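Local coordinates for putative phosphomethylpyrimidine kinase (Bacteroides thetaiotaomicron, PDB 3MBH), which probably acts as a pyridoxal kinase of the ribokinase superfamily, using ATP to phosphorylate pyridoxal, and is seen here with pyridoxal bound, at residues A[15-23]-A[46-54]; A[171-182]-A[199-208]. All coordinates share one frame; numbering follows the deposited sequence.

Interaction 1 of 2, residues A[15-23]-A[46-54]; sequences DLSGMGRVS and LSNHTQYPG. With PXL (3-hydroxy-5-(hydroxymethyl)-2-methylisonicotinaldehyde), chain G.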
loop_
_atom_site.group_PDB
_atom_site.type_symbol
_atom_site.label_atom_id
_atom_site.label_comp_id
_atom_site.label_asym_id
_atom_site.label_seq_id
_atom_site.Cartn_x
_atom_site.Cartn_y
_atom_site.Cartn_z
ATOM N N ASP A 15 -20.128 -25.917 -1.511
ATOM C CA ASP A 15 -19.285 -27.064 -1.642
ATOM C C ASP A 15 -17.768 -26.758 -1.543
ATOM O O ASP A 15 -17.311 -25.607 -1.646
ATOM C CB ASP A 15 -19.614 -27.756 -2.941
ATOM C CG ASP A 15 -19.129 -26.972 -4.133
ATOM O OD1 ASP A 15 -19.923 -26.118 -4.659
ATOM O OD2 ASP A 15 -17.917 -27.131 -4.471
ATOM N N LEU A 16 -16.985 -27.820 -1.305
ATOM C CA LEU A 16 -15.527 -27.783 -1.346
ATOM C C LEU A 16 -15.092 -28.588 -2.543
ATOM O O LEU A 16 -15.290 -29.807 -2.577
ATOM C CB LEU A 16 -14.906 -28.353 -0.090
ATOM C CG LEU A 16 -13.359 -28.180 0.084
ATOM C CD1 LEU A 16 -13.000 -26.708 0.391
ATOM C CD2 LEU A 16 -12.796 -29.068 1.150
ATOM N N SER A 17 -14.532 -27.869 -3.520
ATOM C CA SER A 17 -13.988 -28.422 -4.712
ATOM C C SER A 17 -12.458 -28.258 -4.759
ATOM O O SER A 17 -11.940 -27.175 -4.628
ATOM C CB SER A 17 -14.580 -27.746 -5.954
ATOM O OG SER A 17 -15.864 -28.220 -6.230
ATOM N N GLY A 18 -11.764 -29.353 -5.043
ATOM C CA GLY A 18 -10.331 -29.361 -5.139
ATOM C C GLY A 18 -9.736 -28.477 -6.221
ATOM O O GLY A 18 -8.831 -27.717 -5.941
HETATM N N MSE A 19 -10.154 -28.656 -7.469
HETATM C CA MSE A 19 -9.616 -27.884 -8.585
HETATM C C MSE A 19 -10.760 -27.069 -9.185
HETATM O O MSE A 19 -11.925 -27.353 -8.977
HETATM C CB MSE A 19 -8.928 -28.801 -9.598
HETATM C CG MSE A 19 -7.399 -28.909 -9.371
HETATM SE SE MSE A 19 -6.744 -27.168 -10.041
HETATM C CE MSE A 19 -7.234 -27.313 -11.976
ATOM N N GLY A 20 -10.399 -26.016 -9.890
ATOM C CA GLY A 20 -11.319 -25.032 -10.342
ATOM C C GLY A 20 -11.423 -23.991 -9.270
ATOM O O GLY A 20 -11.136 -24.238 -8.089
ATOM N N ARG A 21 -11.878 -22.816 -9.635
ATOM C CA ARG A 21 -12.060 -21.798 -8.642
ATOM C C ARG A 21 -13.550 -21.521 -8.500
ATOM O O ARG A 21 -14.090 -20.630 -9.135
ATOM C CB ARG A 21 -11.264 -20.563 -9.005
ATOM C CG ARG A 21 -9.771 -20.790 -9.020
ATOM C CD ARG A 21 -9.123 -19.491 -9.408
ATOM N NE ARG A 21 -7.682 -19.438 -9.176
ATOM C CZ ARG A 21 -6.742 -19.838 -10.006
ATOM N NH1 ARG A 21 -7.040 -20.422 -11.152
ATOM N NH2 ARG A 21 -5.459 -19.648 -9.674
ATOM N N VAL A 22 -14.206 -22.319 -7.648
ATOM C CA VAL A 22 -15.622 -22.216 -7.391
ATOM C C VAL A 22 -15.817 -22.283 -5.885
ATOM O O VAL A 22 -14.907 -22.638 -5.139
ATOM C CB VAL A 22 -16.433 -23.358 -8.041
ATOM C CG1 VAL A 22 -16.389 -23.246 -9.598
ATOM C CG2 VAL A 22 -15.971 -24.771 -7.529
ATOM N N SER A 23 -16.996 -21.913 -5.457
ATOM C CA SER A 23 -17.514 -22.289 -4.141
ATOM C C SER A 23 -16.535 -21.933 -2.981
ATOM O O SER A 23 -15.999 -20.813 -2.945
ATOM C CB SER A 23 -17.975 -23.742 -4.150
ATOM O OG SER A 23 -16.933 -24.652 -4.496
ATOM N N LEU A 46 -15.977 -32.320 -3.790
ATOM C CA LEU A 46 -15.673 -32.698 -5.163
ATOM C C LEU A 46 -14.185 -32.536 -5.461
ATOM O O LEU A 46 -13.544 -31.634 -4.941
ATOM C CB LEU A 46 -16.500 -31.844 -6.164
ATOM C CG LEU A 46 -18.056 -31.807 -6.074
ATOM C CD1 LEU A 46 -18.579 -30.800 -5.025
ATOM C CD2 LEU A 46 -18.663 -31.424 -7.452
ATOM N N SER A 47 -13.669 -33.344 -6.389
ATOM C CA SER A 47 -12.315 -33.224 -6.891
ATOM C C SER A 47 -12.101 -31.897 -7.653
ATOM O O SER A 47 -10.972 -31.335 -7.695
ATOM C CB SER A 47 -12.019 -34.402 -7.829
ATOM O OG SER A 47 -12.896 -34.456 -8.958
ATOM N N ASN A 48 -13.186 -31.432 -8.271
ATOM C CA ASN A 48 -13.178 -30.287 -9.156
ATOM C C ASN A 48 -14.607 -29.912 -9.517
ATOM O O ASN A 48 -15.520 -30.723 -9.335
ATOM C CB ASN A 48 -12.389 -30.603 -10.429
ATOM C CG ASN A 48 -12.807 -31.906 -11.108
ATOM O OD1 ASN A 48 -12.146 -32.949 -10.950
ATOM N ND2 ASN A 48 -13.858 -31.850 -11.922
ATOM N N HIS A 49 -14.806 -28.739 -10.117
ATOM C CA HIS A 49 -16.175 -28.321 -10.416
ATOM C C HIS A 49 -16.799 -29.206 -11.504
ATOM O O HIS A 49 -16.102 -29.986 -12.194
ATOM C CB HIS A 49 -16.275 -26.806 -10.742
ATOM C CG HIS A 49 -15.521 -26.388 -11.971
ATOM N ND1 HIS A 49 -15.781 -26.899 -13.222
ATOM C CD2 HIS A 49 -14.503 -25.516 -12.123
ATOM C CE1 HIS A 49 -14.954 -26.342 -14.093
ATOM N NE2 HIS A 49 -14.158 -25.510 -13.449
ATOM N N THR A 50 -18.128 -29.104 -11.637
ATOM C CA THR A 50 -18.897 -29.980 -12.544
ATOM C C THR A 50 -18.941 -29.547 -14.017
ATOM O O THR A 50 -19.646 -30.152 -14.826
ATOM C CB THR A 50 -20.328 -30.153 -12.013
ATOM O OG1 THR A 50 -20.996 -28.886 -12.017
ATOM C CG2 THR A 50 -20.315 -30.734 -10.605
ATOM N N GLN A 51 -18.189 -28.520 -14.393
ATOM C CA GLN A 51 -18.034 -28.156 -15.805
ATOM C C GLN A 51 -16.779 -28.792 -16.443
ATOM O O GLN A 51 -16.507 -28.639 -17.617
ATOM C CB GLN A 51 -18.072 -26.653 -15.981
ATOM C CG GLN A 51 -19.374 -26.001 -15.452
ATOM C CD GLN A 51 -19.506 -24.531 -15.812
ATOM O OE1 GLN A 51 -19.492 -24.189 -16.997
ATOM N NE2 GLN A 51 -19.701 -23.656 -14.807
ATOM N N TYR A 52 -15.993 -29.508 -15.657
ATOM C CA TYR A 52 -15.045 -30.450 -16.225
ATOM C C TYR A 52 -15.800 -31.714 -16.717
ATOM O O TYR A 52 -16.944 -32.011 -16.292
ATOM C CB TYR A 52 -13.970 -30.814 -15.171
ATOM C CG TYR A 52 -12.852 -29.789 -14.984
ATOM C CD1 TYR A 52 -11.810 -29.709 -15.880
ATOM C CD2 TYR A 52 -12.848 -28.929 -13.906
ATOM C CE1 TYR A 52 -10.787 -28.806 -15.707
ATOM C CE2 TYR A 52 -11.840 -28.003 -13.727
ATOM C CZ TYR A 52 -10.808 -27.951 -14.619
ATOM O OH TYR A 52 -9.821 -27.056 -14.430
ATOM N N PRO A 53 -15.159 -32.503 -17.587
ATOM C CA PRO A 53 -15.893 -33.679 -18.071
ATOM C C PRO A 53 -16.301 -34.660 -16.951
ATOM O O PRO A 53 -17.334 -35.304 -17.044
ATOM C CB PRO A 53 -14.935 -34.332 -19.065
ATOM C CG PRO A 53 -13.868 -33.290 -19.348
ATOM C CD PRO A 53 -13.851 -32.312 -18.239
ATOM N N GLY A 54 -15.548 -34.745 -15.870
ATOM C CA GLY A 54 -15.882 -35.690 -14.824
ATOM C C GLY A 54 -15.484 -35.065 -13.483
ATOM O O GLY A 54 -14.776 -34.037 -13.427
HETATM O OP4 PXL G . -21.118 -21.730 -8.159
HETATM C C5A PXL G . -20.647 -22.456 -9.284
HETATM C C5 PXL G . -20.298 -23.881 -8.842
HETATM C C6 PXL G . -20.094 -24.286 -7.538
HETATM N N1 PXL G . -19.823 -25.553 -7.226
HETATM C C2 PXL G . -19.663 -26.573 -8.095
HETATM C C3 PXL G . -19.837 -26.261 -9.520
HETATM C C4 PXL G . -20.192 -24.867 -9.876
HETATM C C4A PXL G . -20.344 -24.384 -11.247
HETATM O O4A PXL G . -19.913 -25.146 -12.053
HETATM O O3 PXL G . -19.761 -27.169 -10.506
HETATM C C2A PXL G . -19.296 -27.925 -7.506
#

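Interaction 2 of 2, residues A[171-182]-A[199-208]; sequences LRLLSDKGPQVV and YAYNRQGNRY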
loop_
_atom_site.group_PDB
_atom_site.type_symbol
_atom_site.label_atom_id
_atom_site.label_comp_id
_atom_site.label_asym_id
_atom_site.label_seq_id
_atom_site.Cartn_x
_atom_site.Cartn_y
_atom_site.Cartn_z
ATOM N N LEU A 171 -36.807 -8.360 -12.115
ATOM C CA LEU A 171 -36.190 -7.964 -10.818
ATOM C C LEU A 171 -37.287 -7.789 -9.752
ATOM O O LEU A 171 -37.202 -8.302 -8.655
ATOM C CB LEU A 171 -35.362 -6.689 -10.989
ATOM C CG LEU A 171 -34.004 -6.852 -11.693
ATOM C CD1 LEU A 171 -33.569 -5.505 -12.122
ATOM C CD2 LEU A 171 -32.901 -7.499 -10.784
ATOM N N ARG A 172 -38.320 -7.060 -10.127
ATOM C CA ARG A 172 -39.424 -6.812 -9.235
ATOM C C ARG A 172 -40.182 -8.108 -8.863
ATOM O O ARG A 172 -40.569 -8.270 -7.704
ATOM C CB ARG A 172 -40.325 -5.754 -9.878
ATOM C CG ARG A 172 -41.575 -5.434 -9.135
ATOM C CD ARG A 172 -41.269 -4.988 -7.736
ATOM N NE ARG A 172 -42.445 -4.401 -7.119
ATOM C CZ ARG A 172 -42.420 -3.767 -5.956
ATOM N NH1 ARG A 172 -41.282 -3.691 -5.263
ATOM N NH2 ARG A 172 -43.539 -3.246 -5.472
ATOM N N LEU A 173 -40.384 -9.022 -9.824
ATOM C CA LEU A 173 -41.116 -10.283 -9.567
ATOM C C LEU A 173 -40.348 -11.127 -8.568
ATOM O O LEU A 173 -40.930 -11.701 -7.660
ATOM C CB LEU A 173 -41.285 -11.136 -10.823
ATOM C CG LEU A 173 -42.307 -10.782 -11.879
ATOM C CD1 LEU A 173 -42.212 -11.836 -12.993
ATOM C CD2 LEU A 173 -43.760 -10.707 -11.330
ATOM N N LEU A 174 -39.031 -11.201 -8.747
ATOM C CA LEU A 174 -38.194 -11.882 -7.805
ATOM C C LEU A 174 -38.163 -11.194 -6.427
ATOM O O LEU A 174 -38.190 -11.869 -5.397
ATOM C CB LEU A 174 -36.783 -12.092 -8.383
ATOM C CG LEU A 174 -36.597 -13.165 -9.480
ATOM C CD1 LEU A 174 -35.102 -13.181 -9.852
ATOM C CD2 LEU A 174 -37.097 -14.531 -9.053
ATOM N N SER A 175 -38.144 -9.860 -6.385
ATOM C CA SER A 175 -38.146 -9.168 -5.081
ATOM C C SER A 175 -39.471 -9.381 -4.339
ATOM O O SER A 175 -39.503 -9.503 -3.128
ATOM C CB SER A 175 -37.930 -7.690 -5.238
ATOM O OG SER A 175 -37.971 -7.078 -3.970
ATOM N N ASP A 176 -40.550 -9.463 -5.086
ATOM C CA ASP A 176 -41.863 -9.774 -4.491
ATOM C C ASP A 176 -41.862 -11.107 -3.755
ATOM O O ASP A 176 -42.616 -11.289 -2.830
ATOM C CB ASP A 176 -42.931 -9.759 -5.559
ATOM C CG ASP A 176 -43.257 -8.336 -6.041
ATOM O OD1 ASP A 176 -42.852 -7.326 -5.423
ATOM O OD2 ASP A 176 -43.927 -8.241 -7.075
ATOM N N LYS A 177 -40.951 -12.010 -4.105
ATOM C CA LYS A 177 -40.921 -13.295 -3.460
ATOM C C LYS A 177 -40.225 -13.312 -2.128
ATOM O O LYS A 177 -40.289 -14.324 -1.433
ATOM C CB LYS A 177 -40.326 -14.321 -4.417
ATOM C CG LYS A 177 -41.400 -14.849 -5.329
ATOM C CD LYS A 177 -40.903 -15.295 -6.655
ATOM C CE LYS A 177 -42.151 -15.479 -7.562
ATOM N NZ LYS A 177 -41.917 -16.472 -8.639
ATOM N N GLY A 178 -39.566 -12.208 -1.771
ATOM C CA GLY A 178 -38.796 -12.128 -0.524
ATOM C C GLY A 178 -37.673 -11.095 -0.539
ATOM O O GLY A 178 -37.687 -10.189 0.249
ATOM N N PRO A 179 -36.701 -11.241 -1.449
ATOM C CA PRO A 179 -35.462 -10.516 -1.350
ATOM C C PRO A 179 -35.583 -9.037 -1.562
ATOM O O PRO A 179 -36.208 -8.618 -2.528
ATOM C CB PRO A 179 -34.605 -11.129 -2.467
ATOM C CG PRO A 179 -35.174 -12.456 -2.679
ATOM C CD PRO A 179 -36.603 -12.387 -2.364
ATOM N N GLN A 180 -34.978 -8.258 -0.661
ATOM C CA GLN A 180 -34.952 -6.819 -0.800
ATOM C C GLN A 180 -34.063 -6.429 -1.978
ATOM O O GLN A 180 -34.330 -5.465 -2.645
ATOM C CB GLN A 180 -34.453 -6.187 0.503
ATOM C CG GLN A 180 -34.228 -4.641 0.397
ATOM C CD GLN A 180 -33.380 -4.082 1.539
ATOM O OE1 GLN A 180 -33.563 -4.456 2.720
ATOM N NE2 GLN A 180 -32.445 -3.181 1.194
ATOM N N VAL A 181 -33.006 -7.196 -2.207
ATOM C CA VAL A 181 -32.048 -6.931 -3.296
ATOM C C VAL A 181 -31.951 -8.145 -4.207
ATOM O O VAL A 181 -31.744 -9.317 -3.750
ATOM C CB VAL A 181 -30.644 -6.573 -2.775
ATOM C CG1 VAL A 181 -29.597 -6.417 -3.964
ATOM C CG2 VAL A 181 -30.687 -5.245 -1.968
ATOM N N VAL A 182 -32.131 -7.868 -5.490
ATOM C CA VAL A 182 -32.032 -8.896 -6.502
ATOM C C VAL A 182 -31.019 -8.395 -7.512
ATOM O O VAL A 182 -31.116 -7.261 -7.974
ATOM C CB VAL A 182 -33.375 -9.139 -7.214
ATOM C CG1 VAL A 182 -33.246 -10.202 -8.305
ATOM C CG2 VAL A 182 -34.471 -9.513 -6.161
ATOM N N TYR A 199 -27.815 -6.370 -13.831
ATOM C CA TYR A 199 -28.966 -5.550 -13.484
ATOM C C TYR A 199 -29.257 -5.809 -12.006
ATOM O O TYR A 199 -28.948 -6.900 -11.501
ATOM C CB TYR A 199 -30.158 -5.928 -14.326
ATOM C CG TYR A 199 -30.080 -5.529 -15.769
ATOM C CD1 TYR A 199 -29.304 -6.249 -16.691
ATOM C CD2 TYR A 199 -30.833 -4.444 -16.248
ATOM C CE1 TYR A 199 -29.275 -5.856 -18.049
ATOM C CE2 TYR A 199 -30.827 -4.083 -17.575
ATOM C CZ TYR A 199 -30.034 -4.766 -18.466
ATOM O OH TYR A 199 -30.087 -4.370 -19.795
ATOM N N ALA A 200 -29.756 -4.795 -11.288
ATOM C CA ALA A 200 -30.068 -4.957 -9.855
ATOM C C ALA A 200 -31.233 -4.056 -9.457
ATOM O O ALA A 200 -31.528 -2.999 -10.092
ATOM C CB ALA A 200 -28.860 -4.641 -8.990
ATOM N N TYR A 201 -31.893 -4.484 -8.396
ATOM C CA TYR A 201 -33.004 -3.755 -7.824
ATOM C C TYR A 201 -32.872 -3.769 -6.294
ATOM O O TYR A 201 -32.498 -4.752 -5.705
ATOM C CB TYR A 201 -34.309 -4.349 -8.305
ATOM C CG TYR A 201 -35.492 -3.789 -7.608
ATOM C CD1 TYR A 201 -35.906 -2.524 -7.882
ATOM C CD2 TYR A 201 -36.201 -4.540 -6.675
ATOM C CE1 TYR A 201 -36.976 -1.960 -7.231
ATOM C CE2 TYR A 201 -37.272 -4.014 -6.018
ATOM C CZ TYR A 201 -37.671 -2.723 -6.317
ATOM O OH TYR A 201 -38.732 -2.151 -5.715
ATOM N N ASN A 202 -33.156 -2.639 -5.670
ATOM C CA ASN A 202 -33.169 -2.515 -4.211
ATOM C C ASN A 202 -34.568 -2.050 -3.875
ATOM O O ASN A 202 -34.977 -0.928 -4.231
ATOM C CB ASN A 202 -32.112 -1.497 -3.725
ATOM C CG ASN A 202 -31.871 -1.571 -2.249
ATOM O OD1 ASN A 202 -32.655 -2.157 -1.513
ATOM N ND2 ASN A 202 -30.786 -0.992 -1.802
ATOM N N ARG A 203 -35.308 -2.891 -3.194
ATOM C CA ARG A 203 -36.682 -2.539 -2.823
ATOM C C ARG A 203 -36.630 -1.337 -1.868
ATOM O O ARG A 203 -37.490 -0.488 -1.887
ATOM C CB ARG A 203 -37.381 -3.741 -2.163
ATOM C CG ARG A 203 -38.911 -3.521 -1.905
ATOM C CD ARG A 203 -39.601 -4.813 -1.397
ATOM N NE ARG A 203 -38.887 -5.414 -0.259
ATOM C CZ ARG A 203 -38.518 -6.708 -0.136
ATOM N NH1 ARG A 203 -38.820 -7.608 -1.075
ATOM N NH2 ARG A 203 -37.846 -7.120 0.958
ATOM N N GLN A 204 -35.571 -1.244 -1.064
ATOM C CA GLN A 204 -35.427 -0.113 -0.212
ATOM C C GLN A 204 -34.920 1.088 -1.028
ATOM O O GLN A 204 -33.724 1.170 -1.350
ATOM C CB GLN A 204 -34.465 -0.442 0.882
ATOM C CG GLN A 204 -34.214 0.701 1.770
ATOM C CD GLN A 204 -35.317 0.938 2.763
ATOM O OE1 GLN A 204 -35.971 -0.024 3.264
ATOM N NE2 GLN A 204 -35.522 2.223 3.097
ATOM N N GLY A 205 -35.813 2.037 -1.301
ATOM C CA GLY A 205 -35.526 3.168 -2.169
ATOM C C GLY A 205 -36.035 2.916 -3.586
ATOM O O GLY A 205 -36.144 3.853 -4.384
ATOM N N ASN A 206 -36.339 1.650 -3.897
ATOM C CA ASN A 206 -37.011 1.278 -5.153
ATOM C C ASN A 206 -36.173 1.736 -6.330
ATOM O O ASN A 206 -36.679 2.353 -7.248
ATOM C CB ASN A 206 -38.424 1.861 -5.197
ATOM C CG ASN A 206 -39.248 1.412 -6.427
ATOM O OD1 ASN A 206 -39.370 0.240 -6.750
ATOM N ND2 ASN A 206 -39.851 2.383 -7.083
ATOM N N ARG A 207 -34.875 1.443 -6.283
ATOM C CA ARG A 207 -33.953 1.844 -7.348
ATOM C C ARG A 207 -33.493 0.635 -8.169
ATOM O O ARG A 207 -33.350 -0.460 -7.640
ATOM C CB ARG A 207 -32.743 2.624 -6.773
ATOM C CG ARG A 207 -33.098 3.959 -6.175
ATOM C CD ARG A 207 -31.860 4.731 -5.839
ATOM N NE ARG A 207 -32.118 6.018 -5.209
ATOM C CZ ARG A 207 -32.321 6.197 -3.899
ATOM N NH1 ARG A 207 -32.335 5.185 -3.026
ATOM N NH2 ARG A 207 -32.506 7.414 -3.443
ATOM N N TYR A 208 -33.269 0.880 -9.460
ATOM C CA TYR A 208 -32.803 -0.099 -10.448
ATOM C C TYR A 208 -31.458 0.332 -11.003
ATOM O O TYR A 208 -31.282 1.500 -11.342
ATOM C CB TYR A 208 -33.791 -0.163 -11.625
ATOM C CG TYR A 208 -35.148 -0.682 -11.260
ATOM C CD1 TYR A 208 -36.151 0.176 -10.762
ATOM C CD2 TYR A 208 -35.469 -2.025 -11.456
ATOM C CE1 TYR A 208 -37.399 -0.319 -10.414
ATOM C CE2 TYR A 208 -36.701 -2.505 -11.123
ATOM C CZ TYR A 208 -37.656 -1.666 -10.582
ATOM O OH TYR A 208 -38.881 -2.218 -10.275
#

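Interaction 1 of 2, residues A[15-23]-A[46-54]
Leu46 is held to the end of strand 9-17 at both its backbone polar atoms: its N donates to Leu16 O at 2.9 Å, and its O accepts from Gly18 N. One step on, Met19 N reaches Ser47 O in a bent bond (136° at the hydrogen), an oxygen that Trp71 of the second subunit also uses. Pyridoxal lies against one side of this pairing. Thr50 N points almost straight at its O3, 2.8 Å away, and Thr50 OG1 shares a hydrogen bond with the same O3 at 2.6 Å, so two groups of one residue grip the phenolic oxygen. Gln51 NE2 takes the aldehyde O4A, while across the pyridine ring Asp15 OD1 comes within 2.6 Å of N1. Asp15 CG sits between the backbone N and the carbonyl carbon (chi1 72°), and Asp15 OD2 is met nearly head-on by Ser17 OG at 2.9 Å. With a leucine in place of Asp15, that hydroxyl would probably lose its acceptor and the ring nitrogen its close carboxylate oxygen. This is the pyridoxal pocket, consistent with the substrate site of a ribokinase-like kinase, built where the parallel strands end and their loops begin; Asp225 adds a further hydrogen bond to the ligand. Apolar groups fill in around it. Leu46 CD2 meets the ligand methyl C2A at 3.6 Å, and Val22 lies across His49 at about a right angle, Val22 CG1 against His49 CB at 3.7 Å. The imidazole is fixed in rotation: ND1 accepts from Gln51 N in the ring plane, NE2 is hydrogen-bonded to Arg267 O, and Tyr52 CD2 rests over one face. Gly20 CA packs 3.7 Å from His49 CD2, where a CB would collide. Farther out, the bent Met19 chain brings CE against Tyr52 OH.

Interaction 2 of 2, residues A[171-182]-A[199-208]
Arg203 lays its guanidinium over Gln180 CA and points it edge-on at the chain leaving helix 164-176. A bend at chi3 (51°) puts the group there, and NH1 and NH2 both bond to Gly178 O, at 3.1 and 3.2 Å respectively, with that oxygen in the guanidinium plane. Beside it the amides of Gln180 and Asn202 run the same way and are nearly coplanar, 11° apart; NE2 of Gln180 donates to a lone pair of Asn202 OD1 at 2.9 Å. The same OD1 takes Gln204 N from above its plane, closing an Asx turn.

The Tyr201 ring turns an edge to Ser175, whose OG lies in its plane. Tyr201 OH donates to Asn206 OD1 at 2.7 Å, and Tyr201 CD1 sits over the Tyr208 ring. Farther along, Leu171 CB packs on Tyr201 CB at 3.7 Å.

Val182 and Tyr201 bond N to O both ways, and Arg203 N donates to Gln180 O, at the open end of the antiparallel hairpin of strands 181-189 and 195-202. Helix 164-176 covers the Tyr201 and Val182 face, helix 241-257 meets Val181, Ala200 and Asn202, and strand 207-213 continues the sheet.

How the interactions relate
From the N terminus, the chain runs up strand 9-17 and makes a loop through helix 24-33 and strands 37-40 and 44-46; interaction 1 closes that loop by pairing residues 15-23 with 46-54. Several strands and helices later, helix 164-176 leads into strand 181-189, the chain turns back along strand 195-202, and interaction 2 ties the end of that helix and the start of the hairpin to its return and to the first residues of strand 207-213. The two contacts follow in series, neither nesting nor crossing. Both belong to one mixed sheet, yet lie on opposite sides of the chain's centre, their centres 31 Å apart: one at the pyridoxal pocket, the other in helix-on-sheet packing away from it.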